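Side-chain contacts in glycosyl hydrolase family 10 (Bacteroides intestinalis DSM 17393, PDB 4QPW), which binds xylan chains through the carbohydrate-binding module described here, one domain of an enzyme that probably hydrolyses glycosidic bonds: residues 13-16 with 17-21; 126-129 with 130-134. All blocks are in the same frame, centred on the assembly; numbering follows the deposited sequence.

Interaction 1 (13-16 with 17-21). With XYP (beta-D-xylopyranose), chain B.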
loop_
_atom_site.group_PDB
_atom_site.type_symbol
_atom_site.label_atom_id
_atom_site.label_comp_id
_atom_site.label_asym_id
_atom_site.label_seq_id
_atom_site.Cartn_x
_atom_site.Cartn_y
_atom_site.Cartn_z
ATOM N N ALA A 13 -1.555 -6.658 -13.407
ATOM C CA ALA A 13 -1.058 -7.687 -12.481
ATOM C C ALA A 13 -2.097 -8.218 -11.553
ATOM O O ALA A 13 -2.942 -7.431 -11.072
ATOM C CB ALA A 13 0.057 -7.109 -11.597
ATOM N N GLY A 14 -2.073 -9.502 -11.231
ATOM C CA GLY A 14 -2.844 -10.034 -10.120
ATOM C C GLY A 14 -2.193 -9.760 -8.786
ATOM O O GLY A 14 -1.248 -8.938 -8.724
ATOM N N TYR A 15 -2.697 -10.368 -7.759
ATOM C CA TYR A 15 -2.238 -10.168 -6.415
ATOM C C TYR A 15 -1.845 -11.438 -5.735
ATOM O O TYR A 15 -2.697 -12.344 -5.544
ATOM C CB TYR A 15 -3.285 -9.409 -5.540
ATOM C CG TYR A 15 -2.806 -9.040 -4.178
ATOM C CD1 TYR A 15 -1.871 -8.022 -4.015
ATOM C CD2 TYR A 15 -3.206 -9.690 -3.061
ATOM C CE1 TYR A 15 -1.405 -7.619 -2.767
ATOM C CE2 TYR A 15 -2.757 -9.344 -1.824
ATOM C CZ TYR A 15 -1.852 -8.306 -1.660
ATOM O OH TYR A 15 -1.442 -7.998 -0.365
ATOM N N SER A 16 -0.594 -11.551 -5.313
ATOM C CA SER A 16 -0.081 -12.722 -4.655
ATOM C C SER A 16 0.711 -12.371 -3.403
ATOM O O SER A 16 1.313 -13.255 -2.759
ATOM C CB SER A 16 0.831 -13.536 -5.584
ATOM O OG SER A 16 0.136 -14.050 -6.706
ATOM N N PHE A 17 0.740 -11.126 -2.941
ATOM C CA PHE A 17 1.620 -10.718 -1.858
ATOM C C PHE A 17 1.084 -11.095 -0.471
ATOM O O PHE A 17 -0.127 -11.398 -0.313
ATOM C CB PHE A 17 1.905 -9.232 -1.922
ATOM C CG PHE A 17 2.668 -8.748 -3.152
ATOM C CD1 PHE A 17 3.811 -9.401 -3.590
ATOM C CD2 PHE A 17 2.259 -7.616 -3.832
ATOM C CE1 PHE A 17 4.500 -8.913 -4.677
ATOM C CE2 PHE A 17 2.979 -7.151 -4.919
ATOM C CZ PHE A 17 4.099 -7.800 -5.355
ATOM N N TRP A 18 1.948 -11.061 0.499
ATOM C CA TRP A 18 1.590 -11.338 1.902
ATOM C C TRP A 18 0.531 -10.361 2.377
ATOM O O TRP A 18 0.580 -9.152 2.114
ATOM C CB TRP A 18 2.856 -11.190 2.745
ATOM C CG TRP A 18 2.652 -11.489 4.219
ATOM C CD1 TRP A 18 2.868 -12.677 4.837
ATOM C CD2 TRP A 18 2.227 -10.579 5.236
ATOM N NE1 TRP A 18 2.571 -12.531 6.194
ATOM C CE2 TRP A 18 2.169 -11.276 6.463
ATOM C CE3 TRP A 18 1.846 -9.265 5.243
ATOM C CZ2 TRP A 18 1.766 -10.648 7.658
ATOM C CZ3 TRP A 18 1.421 -8.668 6.444
ATOM C CH2 TRP A 18 1.443 -9.383 7.618
ATOM N N ASN A 19 -0.398 -10.902 3.180
ATOM C CA ASN A 19 -1.383 -10.090 3.830
ATOM C C ASN A 19 -1.904 -10.800 5.061
ATOM O O ASN A 19 -1.774 -12.030 5.213
ATOM C CB ASN A 19 -2.476 -9.673 2.927
ATOM C CG ASN A 19 -3.219 -10.813 2.362
ATOM O OD1 ASN A 19 -4.259 -11.234 2.992
ATOM N ND2 ASN A 19 -2.778 -11.481 1.310
ATOM N N GLU A 20 -2.457 -10.031 6.011
ATOM C CA GLU A 20 -2.952 -10.617 7.265
ATOM C C GLU A 20 -4.133 -9.784 7.709
ATOM O O GLU A 20 -4.012 -8.641 8.116
ATOM C CB GLU A 20 -1.909 -10.649 8.313
ATOM C CG GLU A 20 -2.332 -11.350 9.631
ATOM C CD GLU A 20 -1.139 -11.359 10.551
ATOM O OE1 GLU A 20 -0.809 -10.375 11.114
ATOM O OE2 GLU A 20 -0.264 -12.257 10.474
ATOM N N VAL A 21 -5.293 -10.435 7.705
ATOM C CA VAL A 21 -6.547 -9.859 8.263
ATOM C C VAL A 21 -6.721 -10.514 9.649
ATOM O O VAL A 21 -6.851 -11.750 9.721
ATOM C CB VAL A 21 -7.716 -10.143 7.379
ATOM C CG1 VAL A 21 -9.018 -9.621 7.989
ATOM C CG2 VAL A 21 -7.556 -9.537 6.012
HETATM C C1 XYP B . 4.462 -10.751 10.910
HETATM C C2 XYP B . 3.185 -11.239 11.645
HETATM C C3 XYP B . 2.359 -9.996 11.886
HETATM C C4 XYP B . 3.126 -8.869 12.480
HETATM C C5 XYP B . 4.366 -8.563 11.663
HETATM O O2 XYP B . 2.461 -12.223 10.922
HETATM O O3 XYP B . 1.202 -10.296 12.727
HETATM O O4 XYP B . 2.305 -7.678 12.478
HETATM O O5 XYP B . 5.171 -9.758 11.557
#
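Y15 lays its ring against the backbone and CB of F17 in the loop that leads into strand 19-21, an outermost strand of the five-stranded antiparallel sheet in this β-sandwich carbohydrate-binding module. The tight part is here. The amide nitrogen F17 N sits over the centre of the Y15 ring, 3.9 Å above its plane, and Y15 CE1 meets F17 CB at 3.8 Å. The planes of the two rings are perpendicular (90°), with Y15 CE1 approaching F17 CD2 at a slant to the F17 ring. N19 closes the edge of the Y15 ring: its ND2 lies 3.8 Å from Y15 CE2, near the ring plane. Its CG takes the position between backbone N and carbonyl carbon (chi1 60°), which swings the amide back along the chain. From there N19 ND2 donates to F17 O at 3.1 Å, with an N-H...O angle of 155° and the donor in the carbonyl plane, pinning the turn ahead of the strand. The hydroxyl of Y15 is hydrogen-bonded to H57 O on the neighbouring strand 54-57. A leucine in place of Y15 would probably leave H57 O without this partner and open a gap beside F17 CB and the N19 amide. The loose side is the solvent-exposed S16, whose side chain makes no hydrogen bond across the contact. Beyond the turn, W18 and E20 belong to the glycan pocket. W18 touches W91 edge-to-face, and its CZ2 edge lies 3.7 Å from O2 of the xylose. The extended E20 chain presents its carboxylate to two adjacent hydroxyls of that sugar, one for each oxygen: XYP O2 donates to E20 OE2 at 2.8 Å, and XYP O3 to E20 OE1 at 2.6 Å.

Interaction 2 (126-129 with 130-134); sequences GLFV and GTIQI
F128 leans its ring against G130 and I132, so that the loop 126-129 lies against the beginning of the strand it feeds. With CG opposite the backbone N (chi1 -178°), the ring reaches forward past G130 and brings CE2 to 3.7 Å from G130 C. T131 N, a nitrogen already hydrogen-bonded to S79, lies at the ring edge beside CE2, near the ring plane. The ring meets the buried I132 obliquely: F128 CD2 is 3.6 Å from I132 CG1, and I132 CD1 follows at 3.7 Å from the same F128 CD2. I132 thus offers the whole end of its longer branch. G130 makes the bend possible. At its backbone angles (phi 141°, psi -150°) a beta carbon would collide with V129 O and press on F128 CE2, so only a residue without one fits comfortably. T44 of the neighbouring strand 39-44 ties the turn, its OG1 hydrogen-bonded to F128 O and G130 N. F128 also meets F101 of strand 95-101 edge-to-face. The arrangement is that of a sheet-to-sheet crossover loop in a β-sandwich, here between strands 120-124 and 130-141, with an aromatic side chain spanning the two sheets.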
loop_
_atom_site.group_PDB
_atom_site.type_symbol
_atom_site.label_atom_id
_atom_site.label_comp_id
_atom_site.label_asym_id
_atom_site.label_seq_id
_atom_site.Cartn_x
_atom_site.Cartn_y
_atom_site.Cartn_z
ATOM N N GLY A 126 -6.723 -0.860 8.963
ATOM C CA GLY A 126 -7.786 -1.489 9.786
ATOM C C GLY A 126 -8.864 -0.537 10.303
ATOM O O GLY A 126 -10.011 -1.021 10.534
ATOM N N LEU A 127 -8.550 0.718 10.501
ATOM C CA LEU A 127 -9.580 1.634 11.028
ATOM C C LEU A 127 -10.488 2.143 10.001
ATOM O O LEU A 127 -11.506 2.853 10.295
ATOM C CB LEU A 127 -8.892 2.815 11.715
ATOM C CG LEU A 127 -8.005 2.441 12.858
ATOM C CD1 LEU A 127 -7.223 3.655 13.459
ATOM C CD2 LEU A 127 -8.775 1.740 13.979
ATOM N N PHE A 128 -10.253 1.941 8.670
ATOM C CA PHE A 128 -11.068 2.448 7.607
ATOM C C PHE A 128 -12.176 1.570 7.246
ATOM O O PHE A 128 -11.962 0.362 6.997
ATOM C CB PHE A 128 -10.201 2.756 6.332
ATOM C CG PHE A 128 -10.999 3.340 5.210
ATOM C CD1 PHE A 128 -11.402 4.676 5.234
ATOM C CD2 PHE A 128 -11.439 2.611 4.174
ATOM C CE1 PHE A 128 -12.147 5.200 4.188
ATOM C CE2 PHE A 128 -12.125 3.148 3.130
ATOM C CZ PHE A 128 -12.562 4.418 3.137
ATOM N N VAL A 129 -13.410 2.098 7.182
ATOM C CA VAL A 129 -14.584 1.456 6.732
ATOM C C VAL A 129 -14.982 1.848 5.344
ATOM O O VAL A 129 -15.276 3.031 5.133
ATOM C CB VAL A 129 -15.801 1.620 7.721
ATOM C CG1 VAL A 129 -16.984 0.867 7.217
ATOM C CG2 VAL A 129 -15.380 1.196 9.080
ATOM N N GLY A 130 -14.992 0.969 4.388
ATOM C CA GLY A 130 -15.357 1.232 3.029
ATOM C C GLY A 130 -14.466 0.464 2.059
ATOM O O GLY A 130 -14.005 -0.636 2.364
ATOM N N THR A 131 -14.267 1.045 0.893
ATOM C CA THR A 131 -13.450 0.396 -0.183
ATOM C C THR A 131 -12.231 1.280 -0.432
ATOM O O THR A 131 -12.388 2.499 -0.703
ATOM C CB THR A 131 -14.248 0.247 -1.415
ATOM O OG1 THR A 131 -15.465 -0.557 -1.163
ATOM C CG2 THR A 131 -13.503 -0.477 -2.549
ATOM N N ILE A 132 -11.034 0.690 -0.337
ATOM C CA ILE A 132 -9.755 1.291 -0.802
ATOM C C ILE A 132 -9.375 0.602 -2.080
ATOM O O ILE A 132 -9.397 -0.639 -2.188
ATOM C CB ILE A 132 -8.711 1.128 0.276
ATOM C CG1 ILE A 132 -9.119 1.880 1.539
ATOM C CG2 ILE A 132 -7.357 1.575 -0.280
ATOM C CD1 ILE A 132 -8.206 1.589 2.699
ATOM N N GLN A 133 -9.008 1.376 -3.103
ATOM C CA GLN A 133 -8.486 0.853 -4.380
ATOM C C GLN A 133 -7.109 1.415 -4.669
ATOM O O GLN A 133 -6.855 2.620 -4.464
ATOM C CB GLN A 133 -9.449 1.215 -5.471
ATOM C CG GLN A 133 -10.839 0.537 -5.275
ATOM C CD GLN A 133 -11.813 0.865 -6.399
ATOM O OE1 GLN A 133 -11.755 1.949 -6.972
ATOM N NE2 GLN A 133 -12.620 -0.062 -6.739
ATOM N N ILE A 134 -6.193 0.523 -5.068
ATOM C CA ILE A 134 -4.785 0.869 -5.332
ATOM C C ILE A 134 -4.469 0.419 -6.725
ATOM O O ILE A 134 -4.559 -0.746 -7.080
ATOM C CB ILE A 134 -3.876 0.224 -4.274
ATOM C CG1 ILE A 134 -4.209 0.774 -2.899
ATOM C CG2 ILE A 134 -2.405 0.478 -4.672
ATOM C CD1 ILE A 134 -3.505 0.060 -1.751
#

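The two contacts do not touch: their centres lie 15 Å apart and their nearest atoms about 8 Å. Interaction 1 leads into an outermost strand of the five-stranded sheet and carries W18 and E20 of the xylan-binding pocket directly to the sugar. Interaction 2 contributes no pocket residue, but its loop follows strand 120-124, which holds M122 and Q124 of the same site. Strand 54-57, with Q55, runs between strands 19-21 and 120-124 of the binding sheet. One turn thus borders the glycan, while the other takes the chain out of the binding sheet and into the second sheet.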